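PDB 6UI5: 2-polyprenyl-6-methoxyphenol hydroxylase-like FAD-dependent oxidoreductase from Streptomyces sp. NRRL 11266, which is probably a FAD-dependent oxidoreductase of the aromatic-ring hydroxylase family, built round a Rossmann-type FAD-binding domain. Local coordinates for residues A[220-225]-A[288-293]; A[41-46]-A[295-300]. All coordinates share one frame; numbering follows the deposited sequence.

Both contacts gather round the isoalloxazine end of one FAD and lie in the FAD-binding domain, their centres about 13 Å apart. Contact 1 joins a strand of the antiparallel sheet to the loop 288-293, whose Pro291 lies on one face of the flavin. Contact 2 brings the loop 41-46 over the other face and the start of helix 295-316 to the pyrimidine edge. The chain runs from loop 288-293 almost directly into that helix, and the two contacts touch where His289 CE1 packs 3.7 Å from Gly296 N. In sequence both segments of contact 1 fall between those of contact 2.

Contact 1 of 2, residues A[220-225]-A[288-293]; sequences FSAEFS and VHYPYN. With FAD (flavin-adenine dinucleotide), chain C.
Phe220 and Tyr290 reach each other because each has its ring carbon CG anti to the backbone N, with chi1 of 179° and -179°, so that the two rings extend toward each other from strand 216-225 and from the loop after strand 287-288. The backbones stay well separated, with the CA atoms of Ala222 and Tyr290 9.5 Å apart. The phenol end does most of the touching: Tyr290 OH sits 3.5 Å from Phe220 CE2, at the edge of that ring and near its plane. The same oxygen comes equally close to the methyl CB of Ala222, which meets the edge of the tyrosine ring and lies 4.0 Å from Tyr290 CE1. The two side chains meet at a slant. Farther round its rim, Phe220 turns an edge to the flavin, with CE1 3.8 Å from the dimethylbenzene methyl C7M of FAD. Within the loop, Tyr290 stands edge-on over Tyr292, its CE2 over the middle of the Tyr292 ring, 3.5 Å above its plane. Pro291 is laid against one face of the isoalloxazine, its CB 3.4 Å from FAD N5. Next to it His289 ND1 donates to Tyr290 O at 3.0 Å; the N-H is nearly straight on its acceptor (164°) but comes from above the carbonyl plane. Tyr264 lies against the Phe220 ring, and Ile342 of helix 325-346 packs on Tyr290, fitting this wall between sheet and helix. Carbon-rich edges and a hydroxyl oxygen lying against carbon make the join between the segments one of shape and van der Waals contact, while the hydrogen bond of His289 stays within the loop; the benzenoid end and N5 region of the flavin are thus bordered by largely apolar groups.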
loop_
_atom_site.group_PDB
_atom_site.type_symbol
_atom_site.label_atom_id
_atom_site.label_comp_id
_atom_site.label_asym_id
_atom_site.label_seq_id
_atom_site.Cartn_x
_atom_site.Cartn_y
_atom_site.Cartn_z
ATOM N N PHE A 220 10.926 4.959 26.707
ATOM C CA PHE A 220 11.233 5.147 25.297
ATOM C C PHE A 220 10.428 6.315 24.757
ATOM O O PHE A 220 9.220 6.403 24.992
ATOM C CB PHE A 220 10.933 3.885 24.484
ATOM C CG PHE A 220 11.216 4.033 23.029
ATOM C CD1 PHE A 220 12.499 3.835 22.531
ATOM C CD2 PHE A 220 10.204 4.389 22.151
ATOM C CE1 PHE A 220 12.770 3.984 21.183
ATOM C CE2 PHE A 220 10.461 4.533 20.809
ATOM C CZ PHE A 220 11.750 4.335 20.324
ATOM N N SER A 221 11.097 7.201 24.033
ATOM C CA SER A 221 10.435 8.318 23.379
ATOM C C SER A 221 10.839 8.360 21.912
ATOM O O SER A 221 11.978 8.047 21.554
ATOM C CB SER A 221 10.802 9.652 24.042
ATOM O OG SER A 221 12.191 9.888 23.874
ATOM N N ALA A 222 9.909 8.790 21.071
ATOM C CA ALA A 222 10.126 8.851 19.629
ATOM C C ALA A 222 9.412 10.078 19.088
ATOM O O ALA A 222 8.182 10.170 19.167
ATOM C CB ALA A 222 9.615 7.591 18.937
ATOM N N GLU A 223 10.172 11.015 18.538
ATOM C CA GLU A 223 9.641 12.319 18.184
ATOM C C GLU A 223 9.946 12.615 16.724
ATOM O O GLU A 223 11.039 12.316 16.236
ATOM C CB GLU A 223 10.218 13.410 19.109
ATOM C CG GLU A 223 9.522 13.444 20.462
ATOM C CD GLU A 223 10.038 14.548 21.393
ATOM O OE1 GLU A 223 11.034 14.315 22.123
ATOM O OE2 GLU A 223 9.447 15.656 21.396
ATOM N N PHE A 224 8.967 13.184 16.026
ATOM C CA PHE A 224 9.109 13.485 14.614
ATOM C C PHE A 224 9.317 14.982 14.469
ATOM O O PHE A 224 8.508 15.777 14.965
ATOM C CB PHE A 224 7.885 13.018 13.809
ATOM C CG PHE A 224 7.715 11.520 13.758
ATOM C CD1 PHE A 224 8.340 10.769 12.775
ATOM C CD2 PHE A 224 6.916 10.862 14.678
ATOM C CE1 PHE A 224 8.164 9.392 12.713
ATOM C CE2 PHE A 224 6.748 9.488 14.624
ATOM C CZ PHE A 224 7.374 8.756 13.647
ATOM N N SER A 225 10.389 15.366 13.778
ATOM C CA SER A 225 10.583 16.773 13.461
ATOM C C SER A 225 11.370 16.899 12.164
ATOM O O SER A 225 12.177 16.029 11.822
ATOM C CB SER A 225 11.317 17.523 14.584
ATOM O OG SER A 225 11.794 18.775 14.110
ATOM N N VAL A 288 19.543 -0.852 9.107
ATOM C CA VAL A 288 18.985 -0.187 10.287
ATOM C C VAL A 288 17.752 0.597 9.863
ATOM O O VAL A 288 17.606 0.975 8.699
ATOM C CB VAL A 288 19.972 0.796 10.962
ATOM C CG1 VAL A 288 21.203 0.051 11.515
ATOM C CG2 VAL A 288 20.360 1.866 9.977
ATOM N N HIS A 289 16.884 0.886 10.834
ATOM C CA HIS A 289 15.561 1.450 10.573
ATOM C C HIS A 289 14.918 1.662 11.932
ATOM O O HIS A 289 15.468 1.257 12.959
ATOM C CB HIS A 289 14.702 0.523 9.714
ATOM C CG HIS A 289 14.767 -0.899 10.157
ATOM N ND1 HIS A 289 14.229 -1.330 11.350
ATOM C CD2 HIS A 289 15.370 -1.976 9.606
ATOM C CE1 HIS A 289 14.469 -2.621 11.500
ATOM N NE2 HIS A 289 15.161 -3.038 10.456
ATOM N N TYR A 290 13.746 2.285 11.925
ATOM C CA TYR A 290 13.022 2.490 13.166
ATOM C C TYR A 290 12.661 1.139 13.784
ATOM O O TYR A 290 12.309 0.184 13.066
ATOM C CB TYR A 290 11.762 3.322 12.937
ATOM C CG TYR A 290 10.977 3.603 14.187
ATOM C CD1 TYR A 290 11.370 4.613 15.047
ATOM C CD2 TYR A 290 9.848 2.872 14.513
ATOM C CE1 TYR A 290 10.669 4.884 16.203
ATOM C CE2 TYR A 290 9.126 3.142 15.663
ATOM C CZ TYR A 290 9.544 4.148 16.509
ATOM O OH TYR A 290 8.852 4.427 17.674
ATOM N N PRO A 291 12.759 1.020 15.109
ATOM C CA PRO A 291 12.478 -0.265 15.778
ATOM C C PRO A 291 10.977 -0.570 15.883
ATOM O O PRO A 291 10.266 -0.009 16.716
ATOM C CB PRO A 291 13.081 -0.088 17.195
ATOM C CG PRO A 291 13.379 1.411 17.315
ATOM C CD PRO A 291 13.591 1.939 15.923
ATOM N N TYR A 292 10.515 -1.475 15.046
ATOM C CA TYR A 292 9.128 -1.914 15.028
ATOM C C TYR A 292 9.087 -3.434 14.977
ATOM O O TYR A 292 9.963 -4.065 14.372
ATOM C CB TYR A 292 8.389 -1.362 13.820
ATOM C CG TYR A 292 7.515 -0.163 14.048
ATOM C CD1 TYR A 292 6.671 -0.086 15.147
ATOM C CD2 TYR A 292 7.494 0.880 13.120
ATOM C CE1 TYR A 292 5.844 1.005 15.327
ATOM C CE2 TYR A 292 6.680 1.975 13.297
ATOM C CZ TYR A 292 5.857 2.029 14.397
ATOM O OH TYR A 292 5.035 3.110 14.573
ATOM N N ASN A 293 8.088 -4.023 15.653
ATOM C CA ASN A 293 7.745 -5.448 15.597
ATOM C C ASN A 293 8.903 -6.355 15.971
ATOM O O ASN A 293 8.797 -7.571 15.827
ATOM C CB ASN A 293 7.244 -5.837 14.207
ATOM C CG ASN A 293 6.256 -4.839 13.654
ATOM O OD1 ASN A 293 6.593 -4.034 12.795
ATOM N ND2 ASN A 293 5.024 -4.885 14.148
HETATM P PA FAD C . 24.639 -3.691 17.999
HETATM O O1A FAD C . 23.518 -4.055 18.947
HETATM O O2A FAD C . 24.642 -2.182 17.816
HETATM O O5B FAD C . 26.076 -4.355 18.489
HETATM C C5B FAD C . 27.284 -3.983 17.844
HETATM C C4B FAD C . 28.469 -4.254 18.827
HETATM O O4B FAD C . 29.646 -4.084 18.276
HETATM C C3B FAD C . 28.423 -3.240 19.995
HETATM O O3B FAD C . 28.731 -3.897 21.147
HETATM C C2B FAD C . 29.520 -2.216 19.643
HETATM O O2B FAD C . 29.882 -1.491 20.888
HETATM C C1B FAD C . 30.468 -3.006 19.216
HETATM N N9A FAD C . 31.450 -2.413 18.328
HETATM C C8A FAD C . 31.237 -1.444 17.410
HETATM N N7A FAD C . 32.396 -1.236 16.750
HETATM C C5A FAD C . 33.317 -2.095 17.249
HETATM C C6A FAD C . 34.654 -2.320 16.947
HETATM N N6A FAD C . 35.674 -1.809 16.043
HETATM N N1A FAD C . 35.355 -3.244 17.612
HETATM C C2A FAD C . 34.762 -3.978 18.578
HETATM N N3A FAD C . 33.445 -3.768 18.864
HETATM C C4A FAD C . 32.727 -2.831 18.208
HETATM N N1 FAD C . 15.342 -4.110 18.755
HETATM C C2 FAD C . 14.070 -4.877 18.894
HETATM O O2 FAD C . 13.983 -6.006 18.535
HETATM N N3 FAD C . 12.889 -4.202 19.504
HETATM C C4 FAD C . 13.006 -2.813 19.951
HETATM O O4 FAD C . 12.086 -2.249 20.441
HETATM C C4X FAD C . 14.308 -2.068 19.792
HETATM N N5 FAD C . 14.355 -0.697 20.247
HETATM C C5X FAD C . 15.618 0.067 20.092
HETATM C C6 FAD C . 15.651 1.393 20.530
HETATM C C7 FAD C . 16.822 2.132 20.405
HETATM C C7M FAD C . 16.560 3.525 20.959
HETATM C C8 FAD C . 17.981 1.569 19.847
HETATM C C8M FAD C . 19.226 2.460 19.753
HETATM C C9 FAD C . 17.950 0.235 19.403
HETATM C C9A FAD C . 16.766 -0.532 19.516
HETATM N N10 FAD C . 16.712 -1.964 19.033
HETATM C C10 FAD C . 15.468 -2.711 19.197
HETATM C "C1'" FAD C . 17.935 -2.574 18.472
HETATM C "C2'" FAD C . 17.906 -3.170 17.054
HETATM O "O2'" FAD C . 17.359 -4.436 17.037
HETATM C "C3'" FAD C . 19.331 -3.387 16.548
HETATM O "O3'" FAD C . 19.236 -3.658 15.185
HETATM C "C4'" FAD C . 20.091 -4.575 17.172
HETATM O "O4'" FAD C . 20.246 -4.495 18.561
HETATM C "C5'" FAD C . 21.485 -4.482 16.540
HETATM O "O5'" FAD C . 22.179 -5.691 16.668
HETATM P P FAD C . 23.749 -5.808 16.167
HETATM O O1P FAD C . 24.430 -6.904 16.953
HETATM O O2P FAD C . 23.915 -5.976 14.669
HETATM O O3P FAD C . 24.402 -4.324 16.489
#

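Contact 2 of 2, residues A[41-46]-A[295-300]; sequences APAMAI and QGLGTA. With FAD (flavin-adenine dinucleotide), chain C.
The FAD pocket is closed here by two elements of the FAD-binding domain: the loop between strand 28-31 and helix 48-55, and the first turns of helix 295-316. Leu297 bridges them. Its CG is anti to the backbone N (chi1 -162°), which carries the branch toward the loop, where CD2 packs 3.5 Å from Ile46 CD1. The same methyl lies 3.7 Å from Ala45 O and 4.3 Å from Ala43 CB, and Leu100 of helix 97-110 packs on both Leu297 and Ile46. At its base Leu297 meets the cofactor: CB is 3.1 Å from FAD O2, a close approach of carbon to the flavin carbonyl. In this Rossmann-type domain the first turn of the helix lies beside the pyrimidine end of the ring, where its positive end may help to favour negative charge near N1 and O2. Gly296, with no side chain, lets the ribityl chain come close, its C 3.2 Å from FAD O2'. On the face of the isoalloxazine opposite Pro291, Pro42 CG lies 3.6 Å from FAD C5X, and Ala43 CB lies over C2 and N1, 3.6 Å from FAD C2. The Gln97 side chain, through OE1, hydrogen-bonds the backbone N of Ala43. One turn of the helix is doubly tied, since Gln295 O takes both the amide and the hydroxyl of Thr299 from opposite faces of its plane, OG1 at 2.8 Å.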
loop_
_atom_site.group_PDB
_atom_site.type_symbol
_atom_site.label_atom_id
_atom_site.label_comp_id
_atom_site.label_asym_id
_atom_site.label_seq_id
_atom_site.Cartn_x
_atom_site.Cartn_y
_atom_site.Cartn_z
ATOM N N ALA A 41 20.799 -2.312 26.447
ATOM C CA ALA A 41 20.103 -3.270 25.593
ATOM C C ALA A 41 18.613 -3.001 25.749
ATOM O O ALA A 41 17.937 -3.631 26.583
ATOM C CB ALA A 41 20.467 -4.707 25.969
ATOM N N PRO A 42 18.050 -2.098 24.942
ATOM C CA PRO A 42 16.683 -1.610 25.210
ATOM C C PRO A 42 15.562 -2.581 24.868
ATOM O O PRO A 42 14.483 -2.469 25.469
ATOM C CB PRO A 42 16.591 -0.367 24.317
ATOM C CG PRO A 42 17.440 -0.730 23.139
ATOM C CD PRO A 42 18.641 -1.459 23.754
ATOM N N ALA A 43 15.755 -3.486 23.899
ATOM C CA ALA A 43 14.645 -4.268 23.353
ATOM C C ALA A 43 13.916 -5.049 24.440
ATOM O O ALA A 43 14.535 -5.715 25.278
ATOM C CB ALA A 43 15.140 -5.245 22.283
ATOM N N MET A 44 12.585 -4.989 24.400
ATOM C CA MET A 44 11.753 -5.707 25.350
ATOM C C MET A 44 11.006 -6.881 24.735
ATOM O O MET A 44 10.233 -7.543 25.435
ATOM C CB MET A 44 10.749 -4.751 25.992
ATOM C CG MET A 44 11.392 -3.616 26.767
ATOM S SD MET A 44 10.196 -2.850 27.883
ATOM C CE MET A 44 8.736 -2.867 26.820
ATOM N N ALA A 45 11.222 -7.176 23.459
ATOM C CA ALA A 45 10.341 -8.084 22.742
ATOM C C ALA A 45 11.148 -8.949 21.790
ATOM O O ALA A 45 12.232 -8.585 21.329
ATOM C CB ALA A 45 9.262 -7.330 21.948
ATOM N N ILE A 46 10.575 -10.102 21.493
ATOM C CA ILE A 46 11.134 -11.087 20.582
ATOM C C ILE A 46 9.953 -11.606 19.791
ATOM O O ILE A 46 8.963 -12.047 20.393
ATOM C CB ILE A 46 11.821 -12.232 21.340
ATOM C CG1 ILE A 46 13.043 -11.715 22.088
ATOM C CG2 ILE A 46 12.161 -13.363 20.412
ATOM C CD1 ILE A 46 14.308 -11.801 21.310
ATOM N N GLN A 295 11.842 -6.177 14.410
ATOM C CA GLN A 295 12.488 -6.568 13.161
ATOM C C GLN A 295 13.998 -6.410 13.211
ATOM O O GLN A 295 14.712 -7.203 12.588
ATOM C CB GLN A 295 11.912 -5.762 12.006
ATOM C CG GLN A 295 10.449 -6.063 11.751
ATOM C CD GLN A 295 9.954 -5.326 10.563
ATOM O OE1 GLN A 295 10.620 -5.287 9.516
ATOM N NE2 GLN A 295 8.804 -4.678 10.715
ATOM N N GLY A 296 14.507 -5.383 13.908
ATOM C CA GLY A 296 15.952 -5.231 14.021
ATOM C C GLY A 296 16.598 -6.466 14.616
ATOM O O GLY A 296 17.626 -6.945 14.128
ATOM N N LEU A 297 15.976 -7.019 15.660
ATOM C CA LEU A 297 16.489 -8.218 16.294
ATOM C C LEU A 297 16.274 -9.439 15.410
ATOM O O LEU A 297 17.182 -10.266 15.251
ATOM C CB LEU A 297 15.787 -8.378 17.635
ATOM C CG LEU A 297 16.367 -9.267 18.708
ATOM C CD1 LEU A 297 17.835 -9.015 18.750
ATOM C CD2 LEU A 297 15.712 -8.840 19.993
ATOM N N GLY A 298 15.080 -9.559 14.813
ATOM C CA GLY A 298 14.807 -10.686 13.929
ATOM C C GLY A 298 15.786 -10.787 12.776
ATOM O O GLY A 298 16.373 -11.847 12.532
ATOM N N THR A 299 15.969 -9.687 12.042
ATOM C CA THR A 299 16.910 -9.698 10.932
ATOM C C THR A 299 18.334 -9.941 11.425
ATOM O O THR A 299 19.109 -10.661 10.784
ATOM C CB THR A 299 16.802 -8.393 10.139
ATOM O OG1 THR A 299 16.990 -7.282 11.013
ATOM C CG2 THR A 299 15.409 -8.253 9.531
ATOM N N ALA A 300 18.686 -9.384 12.583
ATOM C CA ALA A 300 20.033 -9.581 13.107
ATOM C C ALA A 300 20.307 -11.059 13.350
ATOM O O ALA A 300 21.309 -11.606 12.883
ATOM C CB ALA A 300 20.219 -8.781 14.404
HETATM P PA FAD C . 24.639 -3.691 17.999
HETATM O O1A FAD C . 23.518 -4.055 18.947
HETATM O O2A FAD C . 24.642 -2.182 17.816
HETATM O O5B FAD C . 26.076 -4.355 18.489
HETATM C C5B FAD C . 27.284 -3.983 17.844
HETATM C C4B FAD C . 28.469 -4.254 18.827
HETATM O O4B FAD C . 29.646 -4.084 18.276
HETATM C C3B FAD C . 28.423 -3.240 19.995
HETATM O O3B FAD C . 28.731 -3.897 21.147
HETATM C C2B FAD C . 29.520 -2.216 19.643
HETATM O O2B FAD C . 29.882 -1.491 20.888
HETATM C C1B FAD C . 30.468 -3.006 19.216
HETATM N N9A FAD C . 31.450 -2.413 18.328
HETATM C C8A FAD C . 31.237 -1.444 17.410
HETATM N N7A FAD C . 32.396 -1.236 16.750
HETATM C C5A FAD C . 33.317 -2.095 17.249
HETATM C C6A FAD C . 34.654 -2.320 16.947
HETATM N N6A FAD C . 35.674 -1.809 16.043
HETATM N N1A FAD C . 35.355 -3.244 17.612
HETATM C C2A FAD C . 34.762 -3.978 18.578
HETATM N N3A FAD C . 33.445 -3.768 18.864
HETATM C C4A FAD C . 32.727 -2.831 18.208
HETATM N N1 FAD C . 15.342 -4.110 18.755
HETATM C C2 FAD C . 14.070 -4.877 18.894
HETATM O O2 FAD C . 13.983 -6.006 18.535
HETATM N N3 FAD C . 12.889 -4.202 19.504
HETATM C C4 FAD C . 13.006 -2.813 19.951
HETATM O O4 FAD C . 12.086 -2.249 20.441
HETATM C C4X FAD C . 14.308 -2.068 19.792
HETATM N N5 FAD C . 14.355 -0.697 20.247
HETATM C C5X FAD C . 15.618 0.067 20.092
HETATM C C6 FAD C . 15.651 1.393 20.530
HETATM C C7 FAD C . 16.822 2.132 20.405
HETATM C C7M FAD C . 16.560 3.525 20.959
HETATM C C8 FAD C . 17.981 1.569 19.847
HETATM C C8M FAD C . 19.226 2.460 19.753
HETATM C C9 FAD C . 17.950 0.235 19.403
HETATM C C9A FAD C . 16.766 -0.532 19.516
HETATM N N10 FAD C . 16.712 -1.964 19.033
HETATM C C10 FAD C . 15.468 -2.711 19.197
HETATM C "C1'" FAD C . 17.935 -2.574 18.472
HETATM C "C2'" FAD C . 17.906 -3.170 17.054
HETATM O "O2'" FAD C . 17.359 -4.436 17.037
HETATM C "C3'" FAD C . 19.331 -3.387 16.548
HETATM O "O3'" FAD C . 19.236 -3.658 15.185
HETATM C "C4'" FAD C . 20.091 -4.575 17.172
HETATM O "O4'" FAD C . 20.246 -4.495 18.561
HETATM C "C5'" FAD C . 21.485 -4.482 16.540
HETATM O "O5'" FAD C . 22.179 -5.691 16.668
HETATM P P FAD C . 23.749 -5.808 16.167
HETATM O O1P FAD C . 24.430 -6.904 16.953
HETATM O O2P FAD C . 23.915 -5.976 14.669
HETATM O O3P FAD C . 24.402 -4.324 16.489
#